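Local coordinates for aminopeptidase N family protein (Idiomarina loihiensis L2TR, PDB 4FGM) that probably acts as a zinc-dependent aminopeptidase of the M61 family, removing residues from the N-terminus of peptides, at residues Phe459-Pro468 with Pro566-Gln577; Leu332-Val340 with Ala378-Ser386. All coordinates share one frame; numbering follows the deposited sequence.

Interaction 1: residues Phe459-Pro468 with Pro566-Gln577; sequences FGVMVQKQVP and PAKSSYVLSVEQ
K465 lies alongside the ring of Y571, both pointing the same way. Its CB meets K568 O at 3.5 Å and K568 CB. CG sits over one face of the ring, toward the rim, in a CH-pi contact 4.3 Å from the centroid. K465 CD lies against the ring carbons, 3.4 Å from Y571 CZ. The chain then bends at chi3 (-54°). This brings CE near K568 O and NZ to Y571 OH, a weak hydrogen bond.

The backbones form a two-stranded antiparallel sheet. M462, Q464 and Q466 make the hydrogen-bonded pairs with S574, V572 and S570. A classic beta bulge sets S569 and S570 both opposite Q466. At the other end G460 closes a helix as the C-prime residue of a Schellman motif. G460 O takes two bonds, from E576 N at 2.8 Å and from Q577 N at 3.1 Å.

V461 and V463 share the K465 face. V463 CG2 lies 3.8 Å from L573 CD1. On the other face the methyl CE of selenomethionine M462 meets E576 CG at 3.4 Å.

The pair brings together the two ends of a 97-residue excursion, consistent with an inserted PDZ-like domain. Helix 326-342 touches V575 through E326 and S569 through R342. Helix 453-457 packs L456 on V461 and V463, while F459 reaches helix 378-394.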
# COMPACT_ATOMS: atom_id res chain seq x y z
N PHE A 459 -10.56 0.29 28.54
CA PHE A 459 -9.23 0.89 28.57
C PHE A 459 -9.31 2.39 28.77
O PHE A 459 -8.33 3.10 28.60
CB PHE A 459 -8.44 0.57 27.30
CG PHE A 459 -7.94 -0.84 27.24
CD1 PHE A 459 -8.80 -1.89 26.95
CD2 PHE A 459 -6.59 -1.11 27.46
CE1 PHE A 459 -8.33 -3.20 26.89
CE2 PHE A 459 -6.11 -2.42 27.40
CZ PHE A 459 -6.98 -3.47 27.11
N GLY A 460 -10.49 2.86 29.15
CA GLY A 460 -10.68 4.28 29.40
C GLY A 460 -10.85 5.15 28.18
O GLY A 460 -10.66 6.37 28.25
N VAL A 461 -11.22 4.55 27.05
CA VAL A 461 -11.43 5.31 25.82
C VAL A 461 -12.92 5.48 25.52
O VAL A 461 -13.66 4.51 25.38
CB VAL A 461 -10.78 4.62 24.61
CG1 VAL A 461 -10.91 5.53 23.38
CG2 VAL A 461 -9.33 4.31 24.90
N MSE A 462 -13.34 6.74 25.41
CA MSE A 462 -14.74 7.06 25.12
C MSE A 462 -14.97 7.21 23.61
O MSE A 462 -14.14 7.77 22.90
CB MSE A 462 -15.11 8.35 25.85
CG MSE A 462 -16.39 9.02 25.39
SE MSE A 462 -16.77 10.62 26.40
CE MSE A 462 -15.36 11.78 25.74
N VAL A 463 -16.11 6.70 23.14
CA VAL A 463 -16.46 6.79 21.72
C VAL A 463 -17.76 7.55 21.51
O VAL A 463 -18.82 7.15 22.01
CB VAL A 463 -16.63 5.41 21.07
CG1 VAL A 463 -17.01 5.57 19.60
CG2 VAL A 463 -15.36 4.59 21.21
N GLN A 464 -17.70 8.65 20.76
CA GLN A 464 -18.90 9.41 20.47
C GLN A 464 -19.01 9.65 18.98
O GLN A 464 -18.04 10.05 18.34
CB GLN A 464 -18.90 10.74 21.25
CG GLN A 464 -17.68 11.61 21.06
CD GLN A 464 -17.44 12.50 22.28
OE1 GLN A 464 -18.38 12.97 22.91
NE2 GLN A 464 -16.17 12.74 22.59
N LYS A 465 -20.18 9.37 18.42
CA LYS A 465 -20.42 9.54 16.99
C LYS A 465 -21.08 10.89 16.72
O LYS A 465 -21.82 11.40 17.56
CB LYS A 465 -21.31 8.43 16.45
CG LYS A 465 -21.10 7.08 17.11
CD LYS A 465 -21.66 5.94 16.27
CE LYS A 465 -23.11 6.15 15.88
NZ LYS A 465 -23.61 5.04 15.02
N GLN A 466 -20.80 11.46 15.56
CA GLN A 466 -21.39 12.74 15.20
C GLN A 466 -21.34 12.94 13.69
O GLN A 466 -20.63 12.23 12.99
CB GLN A 466 -20.63 13.88 15.89
CG GLN A 466 -19.20 14.08 15.40
CD GLN A 466 -18.44 15.12 16.21
OE1 GLN A 466 -18.35 15.03 17.43
NE2 GLN A 466 -17.89 16.12 15.52
N VAL A 467 -22.12 13.89 13.21
CA VAL A 467 -22.16 14.20 11.79
C VAL A 467 -20.91 14.99 11.46
O VAL A 467 -20.55 15.92 12.18
CB VAL A 467 -23.40 15.05 11.45
CG1 VAL A 467 -23.44 15.34 9.96
CG2 VAL A 467 -24.67 14.33 11.89
N PRO A 468 -20.21 14.63 10.38
CA PRO A 468 -18.98 15.34 9.99
C PRO A 468 -19.32 16.76 9.54
O PRO A 468 -20.48 17.08 9.31
CB PRO A 468 -18.43 14.48 8.86
CG PRO A 468 -19.67 13.89 8.24
CD PRO A 468 -20.49 13.51 9.45
N PRO A 566 -28.93 13.03 8.59
CA PRO A 566 -27.57 12.56 8.28
C PRO A 566 -27.00 11.53 9.24
O PRO A 566 -27.32 11.51 10.43
CB PRO A 566 -26.76 13.85 8.26
CG PRO A 566 -27.44 14.67 9.30
CD PRO A 566 -28.91 14.45 8.99
N ALA A 567 -26.13 10.68 8.70
CA ALA A 567 -25.49 9.64 9.49
C ALA A 567 -24.45 10.23 10.43
O ALA A 567 -23.71 11.14 10.06
CB ALA A 567 -24.82 8.61 8.55
N LYS A 568 -24.42 9.74 11.66
CA LYS A 568 -23.43 10.18 12.64
C LYS A 568 -22.27 9.23 12.35
O LYS A 568 -22.03 8.26 13.07
CB LYS A 568 -23.98 10.02 14.06
CG LYS A 568 -24.91 11.16 14.48
CD LYS A 568 -25.80 10.78 15.66
CE LYS A 568 -26.73 11.92 16.07
NZ LYS A 568 -26.02 12.99 16.84
N SER A 569 -21.58 9.53 11.25
CA SER A 569 -20.47 8.74 10.73
C SER A 569 -19.06 9.03 11.26
O SER A 569 -18.15 8.23 11.06
CB SER A 569 -20.47 8.85 9.20
OG SER A 569 -20.45 10.21 8.78
N SER A 570 -18.86 10.17 11.90
CA SER A 570 -17.55 10.48 12.45
C SER A 570 -17.41 9.86 13.84
O SER A 570 -18.12 10.24 14.77
CB SER A 570 -17.34 12.00 12.56
OG SER A 570 -16.89 12.55 11.33
N TYR A 571 -16.52 8.88 13.97
CA TYR A 571 -16.29 8.25 15.26
C TYR A 571 -15.10 8.96 15.92
O TYR A 571 -13.96 8.77 15.52
CB TYR A 571 -15.98 6.75 15.10
CG TYR A 571 -17.20 5.90 14.78
CD1 TYR A 571 -17.95 6.13 13.62
CD2 TYR A 571 -17.62 4.90 15.65
CE1 TYR A 571 -19.09 5.38 13.35
CE2 TYR A 571 -18.76 4.14 15.39
CZ TYR A 571 -19.50 4.39 14.23
OH TYR A 571 -20.64 3.66 13.97
N VAL A 572 -15.39 9.81 16.90
CA VAL A 572 -14.34 10.54 17.60
C VAL A 572 -13.93 9.79 18.87
O VAL A 572 -14.77 9.47 19.71
CB VAL A 572 -14.83 11.97 17.95
CG1 VAL A 572 -13.77 12.71 18.77
CG2 VAL A 572 -15.13 12.74 16.68
N LEU A 573 -12.64 9.51 18.98
CA LEU A 573 -12.10 8.78 20.13
C LEU A 573 -11.27 9.65 21.05
O LEU A 573 -10.45 10.45 20.60
CB LEU A 573 -11.25 7.60 19.66
CG LEU A 573 -11.97 6.26 19.48
CD1 LEU A 573 -13.24 6.44 18.69
CD2 LEU A 573 -11.03 5.28 18.79
N SER A 574 -11.49 9.48 22.35
CA SER A 574 -10.77 10.24 23.36
C SER A 574 -10.58 9.43 24.64
O SER A 574 -11.40 8.58 24.99
CB SER A 574 -11.52 11.54 23.69
OG SER A 574 -12.86 11.27 24.04
N VAL A 575 -9.47 9.68 25.33
CA VAL A 575 -9.18 8.99 26.57
C VAL A 575 -9.79 9.81 27.71
O VAL A 575 -9.45 10.97 27.90
CB VAL A 575 -7.65 8.83 26.77
CG1 VAL A 575 -6.93 10.06 26.26
CG2 VAL A 575 -7.33 8.61 28.24
N GLU A 576 -10.71 9.20 28.45
CA GLU A 576 -11.36 9.87 29.57
C GLU A 576 -10.97 9.26 30.92
O GLU A 576 -11.15 9.89 31.96
CB GLU A 576 -12.88 9.81 29.39
CG GLU A 576 -13.45 10.83 28.40
CD GLU A 576 -13.63 12.21 29.01
OE1 GLU A 576 -14.20 12.31 30.11
OE2 GLU A 576 -13.21 13.21 28.37
N GLN A 577 -10.42 8.05 30.88
CA GLN A 577 -9.98 7.34 32.09
C GLN A 577 -8.56 6.83 31.87
O GLN A 577 -8.35 5.63 31.65
CB GLN A 577 -10.93 6.18 32.38
CG GLN A 577 -11.89 6.43 33.54
CD GLN A 577 -11.16 6.54 34.87
OE1 GLN A 577 -10.43 5.64 35.27
NE2 GLN A 577 -11.36 7.66 35.56

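Interaction 2: residues Leu332-Val340 with Ala378-Ser386; sequences LLGDTLSRV and AKGALIALS
L382 is a knob in a hole formed by L333, T336, L337 and V340. Apolar contacts carry this crossing of two helices. The axes of the two segments approach to 9.3 Å, with their N-to-C directions 122° apart.

The two methyls of L382 divide the hole. CD1 takes the V340 and L337 side. V340 reaches it tip to tip, with V340 CG2 3.6 Å from L382 CD1. L337 comes in at about a right angle, and its CD1 is 3.7 Å from L382 CD1. The other methyl, CD2, faces T336 and L333. The T336 and L382 side chains run past each other in opposite directions, with T336 CG2 3.9 Å from L382 CD2.

A second group of apolar contacts surrounds the start of helix 378-394. With V340 CG1 anti to the backbone N (chi1 175°), the other methyl, CG2, is turned to A378 and L382. It presses on A378 CB at 3.5 Å. T336 CG2 also lies near A378 CB and A381 CB.

The other end of the contact is made by L333 and L385, with L333 CD2 3.9 Å from L385 CD2.

Polar groups play a smaller part. T336 turns its methyl rather than its hydroxyl to A378 O, at 3.7 Å from CG2. K379 lays its aliphatic base near V340, but its NZ is held elsewhere, by E448 O.

Both helices lie in the M61 peptidase part of the chain. A381 touches S311, and A384 touches M309 and Y312, all on helix 308-320. That helix directly follows the zinc ligand E307, so the pair lies one layer behind the metal site. The side chain of A381 is about 11 Å from the bound zinc. Helix 437-445 packs against I383 and S386. L573 of strand 570-575 packs on L333 and L337.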
# COMPACT_ATOMS: atom_id res chain seq x y z
N LEU A 332 -6.24 9.01 14.32
CA LEU A 332 -6.00 8.06 13.24
C LEU A 332 -6.89 6.83 13.42
O LEU A 332 -7.39 6.27 12.44
CB LEU A 332 -4.53 7.63 13.21
CG LEU A 332 -3.50 8.68 12.77
CD1 LEU A 332 -2.09 8.16 13.00
CD2 LEU A 332 -3.72 9.02 11.30
N LEU A 333 -7.10 6.42 14.67
CA LEU A 333 -7.93 5.26 14.97
C LEU A 333 -9.38 5.56 14.62
O LEU A 333 -10.07 4.75 14.01
CB LEU A 333 -7.83 4.89 16.45
CG LEU A 333 -7.67 3.40 16.78
CD1 LEU A 333 -7.84 3.19 18.28
CD2 LEU A 333 -8.68 2.57 16.01
N GLY A 334 -9.84 6.74 15.04
CA GLY A 334 -11.20 7.14 14.74
C GLY A 334 -11.42 7.25 13.25
O GLY A 334 -12.50 6.92 12.75
N ASP A 335 -10.39 7.69 12.52
CA ASP A 335 -10.50 7.81 11.06
C ASP A 335 -10.82 6.43 10.49
O ASP A 335 -11.78 6.27 9.75
CB ASP A 335 -9.18 8.30 10.44
CG ASP A 335 -8.99 9.81 10.55
OD1 ASP A 335 -9.92 10.51 11.01
OD2 ASP A 335 -7.90 10.31 10.18
N THR A 336 -10.00 5.45 10.86
CA THR A 336 -10.18 4.08 10.40
C THR A 336 -11.55 3.56 10.79
O THR A 336 -12.26 2.95 9.98
CB THR A 336 -9.11 3.15 11.01
OG1 THR A 336 -7.80 3.58 10.63
CG2 THR A 336 -9.33 1.72 10.54
N LEU A 337 -11.93 3.79 12.04
CA LEU A 337 -13.22 3.33 12.53
C LEU A 337 -14.34 3.94 11.70
O LEU A 337 -15.24 3.24 11.24
CB LEU A 337 -13.38 3.70 14.01
CG LEU A 337 -14.58 3.08 14.74
CD1 LEU A 337 -14.63 1.59 14.49
CD2 LEU A 337 -14.47 3.37 16.23
N SER A 338 -14.27 5.25 11.49
CA SER A 338 -15.28 5.96 10.71
C SER A 338 -15.40 5.46 9.28
O SER A 338 -16.51 5.36 8.74
CB SER A 338 -14.97 7.46 10.70
OG SER A 338 -14.89 7.97 12.02
N ARG A 339 -14.28 5.15 8.65
CA ARG A 339 -14.31 4.67 7.27
C ARG A 339 -14.99 3.32 7.13
O ARG A 339 -15.77 3.10 6.21
CB ARG A 339 -12.89 4.61 6.70
CG ARG A 339 -12.19 5.96 6.64
CD ARG A 339 -10.96 5.89 5.74
NE ARG A 339 -10.06 4.82 6.14
CZ ARG A 339 -9.01 4.97 6.94
NH1 ARG A 339 -8.72 6.17 7.43
NH2 ARG A 339 -8.25 3.93 7.24
N VAL A 340 -14.69 2.40 8.04
CA VAL A 340 -15.30 1.08 7.97
C VAL A 340 -16.80 1.15 8.18
O VAL A 340 -17.57 0.52 7.45
CB VAL A 340 -14.70 0.13 9.04
CG1 VAL A 340 -15.44 -1.20 9.03
CG2 VAL A 340 -13.22 -0.09 8.77
N ALA A 378 -8.63 -1.66 6.32
CA ALA A 378 -9.29 -0.97 7.42
C ALA A 378 -9.97 -1.90 8.42
O ALA A 378 -9.74 -1.79 9.62
CB ALA A 378 -10.30 0.04 6.88
N LYS A 379 -10.81 -2.81 7.93
CA LYS A 379 -11.47 -3.72 8.86
C LYS A 379 -10.45 -4.68 9.48
O LYS A 379 -10.60 -5.09 10.64
CB LYS A 379 -12.59 -4.50 8.17
CG LYS A 379 -13.45 -5.24 9.18
CD LYS A 379 -14.68 -5.89 8.57
CE LYS A 379 -15.52 -6.54 9.67
NZ LYS A 379 -16.77 -7.16 9.14
N GLY A 380 -9.43 -5.04 8.72
CA GLY A 380 -8.40 -5.92 9.26
C GLY A 380 -7.72 -5.18 10.40
O GLY A 380 -7.33 -5.77 11.41
N ALA A 381 -7.59 -3.87 10.24
CA ALA A 381 -6.95 -3.05 11.26
C ALA A 381 -7.79 -3.04 12.53
O ALA A 381 -7.25 -3.08 13.64
CB ALA A 381 -6.76 -1.63 10.75
N LEU A 382 -9.11 -2.99 12.38
CA LEU A 382 -9.99 -2.99 13.53
C LEU A 382 -9.99 -4.37 14.21
O LEU A 382 -10.13 -4.48 15.43
CB LEU A 382 -11.41 -2.58 13.12
CG LEU A 382 -11.51 -1.15 12.57
CD1 LEU A 382 -12.96 -0.83 12.25
CD2 LEU A 382 -10.97 -0.15 13.58
N ILE A 383 -9.81 -5.42 13.41
CA ILE A 383 -9.75 -6.77 13.94
C ILE A 383 -8.50 -6.84 14.81
O ILE A 383 -8.54 -7.32 15.94
CB ILE A 383 -9.62 -7.81 12.81
CG1 ILE A 383 -10.97 -7.95 12.08
CG2 ILE A 383 -9.13 -9.14 13.37
CD1 ILE A 383 -10.97 -9.00 10.99
N ALA A 384 -7.39 -6.34 14.27
CA ALA A 384 -6.12 -6.34 15.00
C ALA A 384 -6.28 -5.57 16.31
O ALA A 384 -5.78 -5.99 17.35
CB ALA A 384 -5.01 -5.71 14.15
N LEU A 385 -6.98 -4.43 16.25
CA LEU A 385 -7.21 -3.62 17.44
C LEU A 385 -7.95 -4.43 18.48
O LEU A 385 -7.60 -4.41 19.67
CB LEU A 385 -8.06 -2.39 17.09
CG LEU A 385 -8.64 -1.65 18.29
CD1 LEU A 385 -7.55 -0.84 18.98
CD2 LEU A 385 -9.78 -0.74 17.83
N SER A 386 -8.97 -5.15 18.03
CA SER A 386 -9.79 -5.97 18.92
C SER A 386 -8.95 -7.06 19.59
O SER A 386 -9.00 -7.21 20.81
CB SER A 386 -10.93 -6.61 18.14
OG SER A 386 -11.72 -5.63 17.48

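The two interactions are neighbours, with centres about 13 Å apart on the same side of the chain's centre. They follow in series: interaction 2 closes before interaction 1 opens. Helix 326-342 joins them. It meets helix 378-394 in interaction 2 and strand 570-575 of interaction 1. A probable hydrogen bond links S338 OG to Y571 N at 2.7 Å, and Y571 CD2 packs on L337 CD2 at 3.5 Å. The six-stranded sheet of residues 489-562 lies in the sequence between the two strands of interaction 1. The strand pair thus brings the chain back from the probable PDZ-like domain to helix 326-342, which in turn packs on helix 378-394 near the zinc site.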